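Local coordinates for Cag pathogenicity island protein (Cag10) (Helicobacter pylori 26695, PDB 6IQT) that probably serves as a VirB8-like inner-membrane component of the Cag type IV secretion system, this chain being its folded VirB8 domain, at residues A[37-40]-A[41-45]; A[63-66]-A[67-70]; A[72-75]-A[76-79]. One frame throughout, in Å; residues are numbered along the deposited sequence.

Contact 1: A[37-40]-A[41-45]; sequences KFVS and LLFGY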
# COMPACT_ATOMS: atom_id res chain seq x y z
N LYS A 37 13.19 10.75 4.14
CA LYS A 37 13.07 10.98 5.58
C LYS A 37 11.78 10.38 6.13
O LYS A 37 11.78 9.75 7.19
CB LYS A 37 13.14 12.48 5.87
CG LYS A 37 13.32 12.84 7.37
CD LYS A 37 14.34 11.92 8.03
CE LYS A 37 14.85 12.48 9.36
NZ LYS A 37 15.89 11.60 9.97
N PHE A 38 10.68 10.55 5.39
CA PHE A 38 9.39 9.99 5.79
C PHE A 38 9.44 8.48 5.87
O PHE A 38 8.95 7.88 6.83
CB PHE A 38 8.32 10.45 4.79
CG PHE A 38 6.97 9.82 4.99
CD1 PHE A 38 6.10 10.30 5.96
CD2 PHE A 38 6.57 8.75 4.20
CE1 PHE A 38 4.84 9.74 6.13
CE2 PHE A 38 5.32 8.16 4.39
CZ PHE A 38 4.45 8.67 5.35
N VAL A 39 10.04 7.83 4.86
CA VAL A 39 10.16 6.37 4.85
C VAL A 39 10.97 5.90 6.05
O VAL A 39 10.61 4.93 6.73
CB VAL A 39 10.80 5.89 3.53
CG1 VAL A 39 11.37 4.48 3.69
CG2 VAL A 39 9.76 5.95 2.38
N SER A 40 12.10 6.57 6.30
CA SER A 40 12.93 6.25 7.46
C SER A 40 12.15 6.39 8.77
O SER A 40 12.22 5.51 9.64
CB SER A 40 14.16 7.17 7.46
OG SER A 40 14.98 6.86 8.56
N LEU A 41 11.37 7.47 8.92
CA LEU A 41 10.62 7.68 10.16
C LEU A 41 9.49 6.66 10.31
O LEU A 41 9.24 6.17 11.42
CB LEU A 41 10.05 9.10 10.19
CG LEU A 41 11.04 10.26 10.33
CD1 LEU A 41 10.30 11.54 9.97
CD2 LEU A 41 11.59 10.34 11.75
N LEU A 42 8.80 6.34 9.22
CA LEU A 42 7.61 5.50 9.29
C LEU A 42 7.95 4.01 9.40
O LEU A 42 7.35 3.29 10.21
CB LEU A 42 6.73 5.74 8.06
CG LEU A 42 5.44 4.94 8.01
CD1 LEU A 42 4.51 5.27 9.20
CD2 LEU A 42 4.73 5.17 6.70
N PHE A 43 8.89 3.53 8.58
CA PHE A 43 9.21 2.11 8.53
C PHE A 43 10.39 1.71 9.41
O PHE A 43 10.56 0.52 9.70
CB PHE A 43 9.49 1.68 7.08
CG PHE A 43 8.29 1.74 6.19
CD1 PHE A 43 7.33 0.75 6.23
CD2 PHE A 43 8.11 2.81 5.33
CE1 PHE A 43 6.21 0.81 5.41
CE2 PHE A 43 6.99 2.87 4.50
CZ PHE A 43 6.04 1.88 4.55
N GLY A 44 11.21 2.68 9.83
CA GLY A 44 12.34 2.39 10.69
C GLY A 44 11.94 2.41 12.15
O GLY A 44 10.81 2.76 12.49
N TYR A 45 12.89 2.02 13.00
CA TYR A 45 12.58 1.83 14.42
C TYR A 45 13.85 1.78 15.24
O TYR A 45 14.80 1.07 14.88
CB TYR A 45 11.78 0.53 14.64
CG TYR A 45 11.41 0.29 16.09
CD1 TYR A 45 10.27 0.86 16.63
CD2 TYR A 45 12.22 -0.48 16.92
CE1 TYR A 45 9.92 0.66 17.95
CE2 TYR A 45 11.89 -0.68 18.27
CZ TYR A 45 10.73 -0.11 18.76
OH TYR A 45 10.36 -0.30 20.08

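Contact 2: A[63-66]-A[67-70]; sequences VSFQ and TQAM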
# COMPACT_ATOMS: atom_id res chain seq x y z
N VAL A 63 -3.15 16.26 8.30
CA VAL A 63 -4.01 15.90 9.43
C VAL A 63 -4.86 14.68 9.09
O VAL A 63 -5.06 13.80 9.93
CB VAL A 63 -4.88 17.10 9.85
CG1 VAL A 63 -5.79 17.56 8.70
CG2 VAL A 63 -5.71 16.75 11.09
N SER A 64 -5.34 14.58 7.84
CA SER A 64 -6.19 13.45 7.46
C SER A 64 -5.45 12.12 7.41
O SER A 64 -6.10 11.08 7.34
CB SER A 64 -6.86 13.71 6.12
OG SER A 64 -5.92 13.77 5.05
N PHE A 65 -4.11 12.13 7.45
CA PHE A 65 -3.34 10.90 7.41
C PHE A 65 -2.66 10.56 8.73
O PHE A 65 -2.09 9.46 8.86
CB PHE A 65 -2.28 11.01 6.28
CG PHE A 65 -1.47 9.76 6.07
CD1 PHE A 65 -2.07 8.61 5.58
CD2 PHE A 65 -0.12 9.74 6.39
CE1 PHE A 65 -1.34 7.45 5.39
CE2 PHE A 65 0.62 8.58 6.22
CZ PHE A 65 0.01 7.43 5.71
N GLN A 66 -2.72 11.44 9.74
CA GLN A 66 -1.90 11.25 10.94
C GLN A 66 -2.30 10.02 11.73
O GLN A 66 -1.45 9.34 12.33
CB GLN A 66 -1.99 12.51 11.81
CG GLN A 66 -1.12 13.62 11.27
CD GLN A 66 -1.20 14.89 12.08
OE1 GLN A 66 -2.16 15.11 12.82
NE2 GLN A 66 -0.19 15.73 11.94
N THR A 67 -3.59 9.68 11.72
CA THR A 67 -4.04 8.50 12.45
C THR A 67 -3.47 7.23 11.86
O THR A 67 -3.01 6.34 12.59
CB THR A 67 -5.57 8.47 12.44
OG1 THR A 67 -6.04 9.51 13.32
CG2 THR A 67 -6.06 7.15 12.92
N GLN A 68 -3.48 7.11 10.53
CA GLN A 68 -2.92 5.90 9.92
C GLN A 68 -1.41 5.80 10.14
O GLN A 68 -0.88 4.71 10.40
CB GLN A 68 -3.27 5.89 8.43
CG GLN A 68 -2.68 4.73 7.66
CD GLN A 68 -3.22 3.40 8.10
OE1 GLN A 68 -4.25 3.31 8.79
NE2 GLN A 68 -2.53 2.34 7.72
N ALA A 69 -0.69 6.93 10.06
CA ALA A 69 0.73 6.91 10.40
C ALA A 69 0.94 6.43 11.83
O ALA A 69 1.86 5.65 12.10
CB ALA A 69 1.33 8.31 10.20
N MSE A 70 0.10 6.87 12.75
CA MSE A 70 0.22 6.45 14.15
C MSE A 70 -0.06 4.94 14.32
O MSE A 70 0.61 4.27 15.12
CB MSE A 70 -0.72 7.28 15.04
CG MSE A 70 -0.48 7.04 16.52
SE MSE A 70 1.31 7.63 17.04
CE MSE A 70 0.90 8.61 18.63
O HOH W 1 -5.70 11.17 10.81
O HOH W 2 -5.42 8.68 9.07

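Contact 3: A[72-75]-A[76-79]; sequences MFNE and NIRQ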
# COMPACT_ATOMS: atom_id res chain seq x y z
N MSE A 72 0.64 2.64 12.15
CA MSE A 72 1.82 1.93 11.68
C MSE A 72 2.98 2.05 12.64
O MSE A 72 3.75 1.11 12.84
CB MSE A 72 2.21 2.44 10.29
CG MSE A 72 1.09 2.28 9.29
SE MSE A 72 1.58 2.96 7.56
CE MSE A 72 3.16 1.88 7.32
N PHE A 73 3.12 3.25 13.21
CA PHE A 73 4.11 3.47 14.26
C PHE A 73 3.88 2.50 15.43
O PHE A 73 4.82 1.84 15.89
CB PHE A 73 4.02 4.93 14.71
CG PHE A 73 4.92 5.31 15.86
CD1 PHE A 73 6.25 5.62 15.65
CD2 PHE A 73 4.41 5.42 17.15
CE1 PHE A 73 7.08 6.00 16.70
CE2 PHE A 73 5.23 5.80 18.20
CZ PHE A 73 6.57 6.09 17.98
N ASN A 74 2.63 2.39 15.89
CA ASN A 74 2.33 1.53 17.03
C ASN A 74 2.56 0.06 16.71
O ASN A 74 2.95 -0.72 17.60
CB ASN A 74 0.89 1.73 17.50
CG ASN A 74 0.70 3.05 18.24
OD1 ASN A 74 1.64 3.59 18.83
ND2 ASN A 74 -0.52 3.57 18.21
N GLU A 75 2.33 -0.36 15.46
CA GLU A 75 2.60 -1.74 15.08
C GLU A 75 4.10 -2.06 15.17
O GLU A 75 4.48 -3.16 15.61
CB GLU A 75 2.05 -2.00 13.68
CG GLU A 75 1.79 -3.48 13.34
CD GLU A 75 1.28 -4.30 14.53
OE1 GLU A 75 1.84 -5.39 14.78
OE2 GLU A 75 0.31 -3.87 15.20
N ASN A 76 4.97 -1.12 14.78
CA ASN A 76 6.41 -1.34 14.96
C ASN A 76 6.77 -1.52 16.43
O ASN A 76 7.62 -2.36 16.78
CB ASN A 76 7.23 -0.17 14.38
CG ASN A 76 7.20 -0.10 12.86
OD1 ASN A 76 6.86 -1.06 12.17
ND2 ASN A 76 7.59 1.05 12.33
N ILE A 77 6.19 -0.70 17.30
CA ILE A 77 6.47 -0.83 18.73
C ILE A 77 6.09 -2.22 19.21
O ILE A 77 6.85 -2.88 19.93
CB ILE A 77 5.73 0.25 19.53
CG1 ILE A 77 6.10 1.65 19.04
CG2 ILE A 77 6.02 0.09 21.04
CD1 ILE A 77 5.40 2.75 19.78
N ARG A 78 4.92 -2.70 18.79
CA ARG A 78 4.39 -3.96 19.31
C ARG A 78 5.29 -5.14 18.95
O ARG A 78 5.44 -6.07 19.74
CB ARG A 78 2.98 -4.20 18.78
CG ARG A 78 1.95 -3.31 19.41
CD ARG A 78 0.56 -3.91 19.28
NE ARG A 78 -0.36 -3.08 18.51
CZ ARG A 78 -0.78 -1.87 18.86
NH1 ARG A 78 -0.35 -1.29 19.98
NH2 ARG A 78 -1.63 -1.22 18.09
N GLN A 79 5.88 -5.10 17.76
CA GLN A 79 6.63 -6.25 17.27
C GLN A 79 8.12 -6.17 17.55
O GLN A 79 8.74 -7.21 17.80
CB GLN A 79 6.38 -6.41 15.76
CG GLN A 79 4.88 -6.63 15.42
CD GLN A 79 4.14 -7.63 16.36
OE1 GLN A 79 4.74 -8.57 16.89
NE2 GLN A 79 2.83 -7.42 16.53
O HOH W 3 4.05 -0.73 10.81

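Contact 1: A[37-40]-A[41-45]
Phe-43 follows Val-39 by one turn at the end of helix 30-43. Phe-43 CB lies 3.5 Å from Val-39 O, the carbonyl that also receives the hydrogen bond from Phe-43 N (2.9 Å, N-H...O angle 164°). CG turns to the side of the backbone N, opposite the carbonyl carbon (chi1 -67°), which directs the ring back along the preceding turn. Val-39 O then sits at the ring edge, near its plane, 3.6 Å from Phe-43 CD2. The same CD2 reaches Val-39 CG1 at 4.0 Å, where the two side chains slant across each other. On the far side of the ring, Phe-43 CE1 faces the methyl CE of Met-72. One face of the ring has Leu-42 CG above it, displaced toward the rim. Beyond this helix the ring packs on Ala-88, Ile-159 and Ile-161.

Phe-38 and Leu-42 form a second i, i+4 pair. Leu-42 CD2 is 3.8 Å from Phe-38 CZ and meets the ring obliquely. One turn apart on the same side of the helix and both with CG anti to the backbone N, they run side by side in a common direction. Nearby, Leu-41 CG rests 3.3 Å from Lys-37 O, while Leu-41 CD1 comes within 4.2 Å of Lys-37 CG, a loose approach.

The backbone bonds Leu-41 N to Lys-37 O and Leu-42 N to Phe-38 O keep the helix regular until its last turn. There Gly-44 N makes only a weak, bent bond to Ser-40 O (3.0 Å, 134°), and Gly-44 leaves helical geometry. Tyr-45 continues into backbone hydrogen bonding with Ala-86 of strand 84-98. A helix whose apolar side (Val-39, Phe-43) packs on a curved antiparallel sheet is the arrangement of the NTF2-like fold to which VirB8 domains belong.

Contact 2: A[63-66]-A[67-70]
Phe-65 and Gln-66 meet Ala-69 and Met-70 where the chain enters helix 66-80 of the VirB8 domain, and at this N-terminal end water bridges two carbonyl-to-N-H pairs four residues apart. The first of these waters receives Thr-67 N at 2.7 Å and donates to Val-63 O at 2.8 Å. One residue on, the second water repeats the pattern, donating to Ser-64 O (3.0 Å) and accepting from Gln-68 N (2.9 Å). Ser-64 OG is hydrogen-bonded to Asp-62 OD2 and to Asn-48 ND2 of the second subunit, so the entry to this helix lies at the dimer interface.

At Phe-65 the direct bond takes over: Ala-69 N reaches Phe-65 O almost straight, at 3.1 Å with an N-H...O angle of 172°. With CG anti to the backbone N (chi1 -176°), the aromatic side chain runs beneath the next turn. Phe-65 CE1 meets Gln-68 CG at 3.8 Å, the ring and amide planes standing 50° apart. Across the ring, CE2 touches Ala-69 CB, and Ala-69 N lies over one face. Val-156 and Ile-159 of the sheet also pack on this ring.

Gln-66 completes the series. Its extended side chain leads away to a hydrogen bond from NE2 to Met-58 O, while its backbone O accepts the N-H of the selenomethionine Met-70, with 2.9 Å between Gln-66 O and Met-70 N.

Contact 3: A[72-75]-A[76-79]
The Arg-78 guanidinium has Asn-74 O over one face, 3.9 Å above its plane and displaced toward the rim. Glu-75 OE2 approaches the same group obliquely, with the carboxylate and guanidinium planes 68° apart. The resulting salt bridge is a long one, and its Arg-78 NE to Glu-75 OE2 hydrogen bond is weak at 3.5 Å. A firmer bond holds the other carboxylate oxygen: Gln-79 NE2 donates to Glu-75 OE1 at 2.9 Å (N-H...O angle 162°), with OE1 close to the amide plane. A bend at chi2 (36°) curls the Glu-75 chain forward, which lets its two oxygens serve residues three and four positions ahead.

On another flank Ile-77 CD1 presses obliquely on the Phe-73 ring, 3.4 Å from CE2. The Phe-73 ring also packs against Leu-50, Arg-53 and Lys-54. Toward helix 30-43, a water donates to Met-72 O (2.8 Å) and to Asn-76 OD1 (3.1 Å), while Asn-76 ND2 makes a weak hydrogen bond to Leu-42 O. Phe-73 facing helix 50-59, with the Glu-75, Arg-78 and Gln-79 network on the more exposed flank, is the pattern of an amphipathic helix at a domain surface, here with Asn-76 as a polar tie to helix 30-43.

Overall arrangement
Contact 1 lies between the sheet and helix 66-80, the helix that carries contact 3 and most of contact 2. Its centre is about 14 Å from that of contact 2 and about 12 Å from that of contact 3. Contact 2 meets it through Phe-38 CZ and Phe-65 CE2, 3.9 Å apart. Contact 3 meets it where Met-72 CE lies 3.7 Å from Leu-42 CD2 and 3.8 Å from Phe-43 CE1. Contacts 2 and 3 have centres about 14 Å apart and share a helix without touching. Met-120 of the second subunit packs on Met-70 in one and Asn-74 in the other, so helix 66-80 links the helix 30-43 packing to the dimer interface.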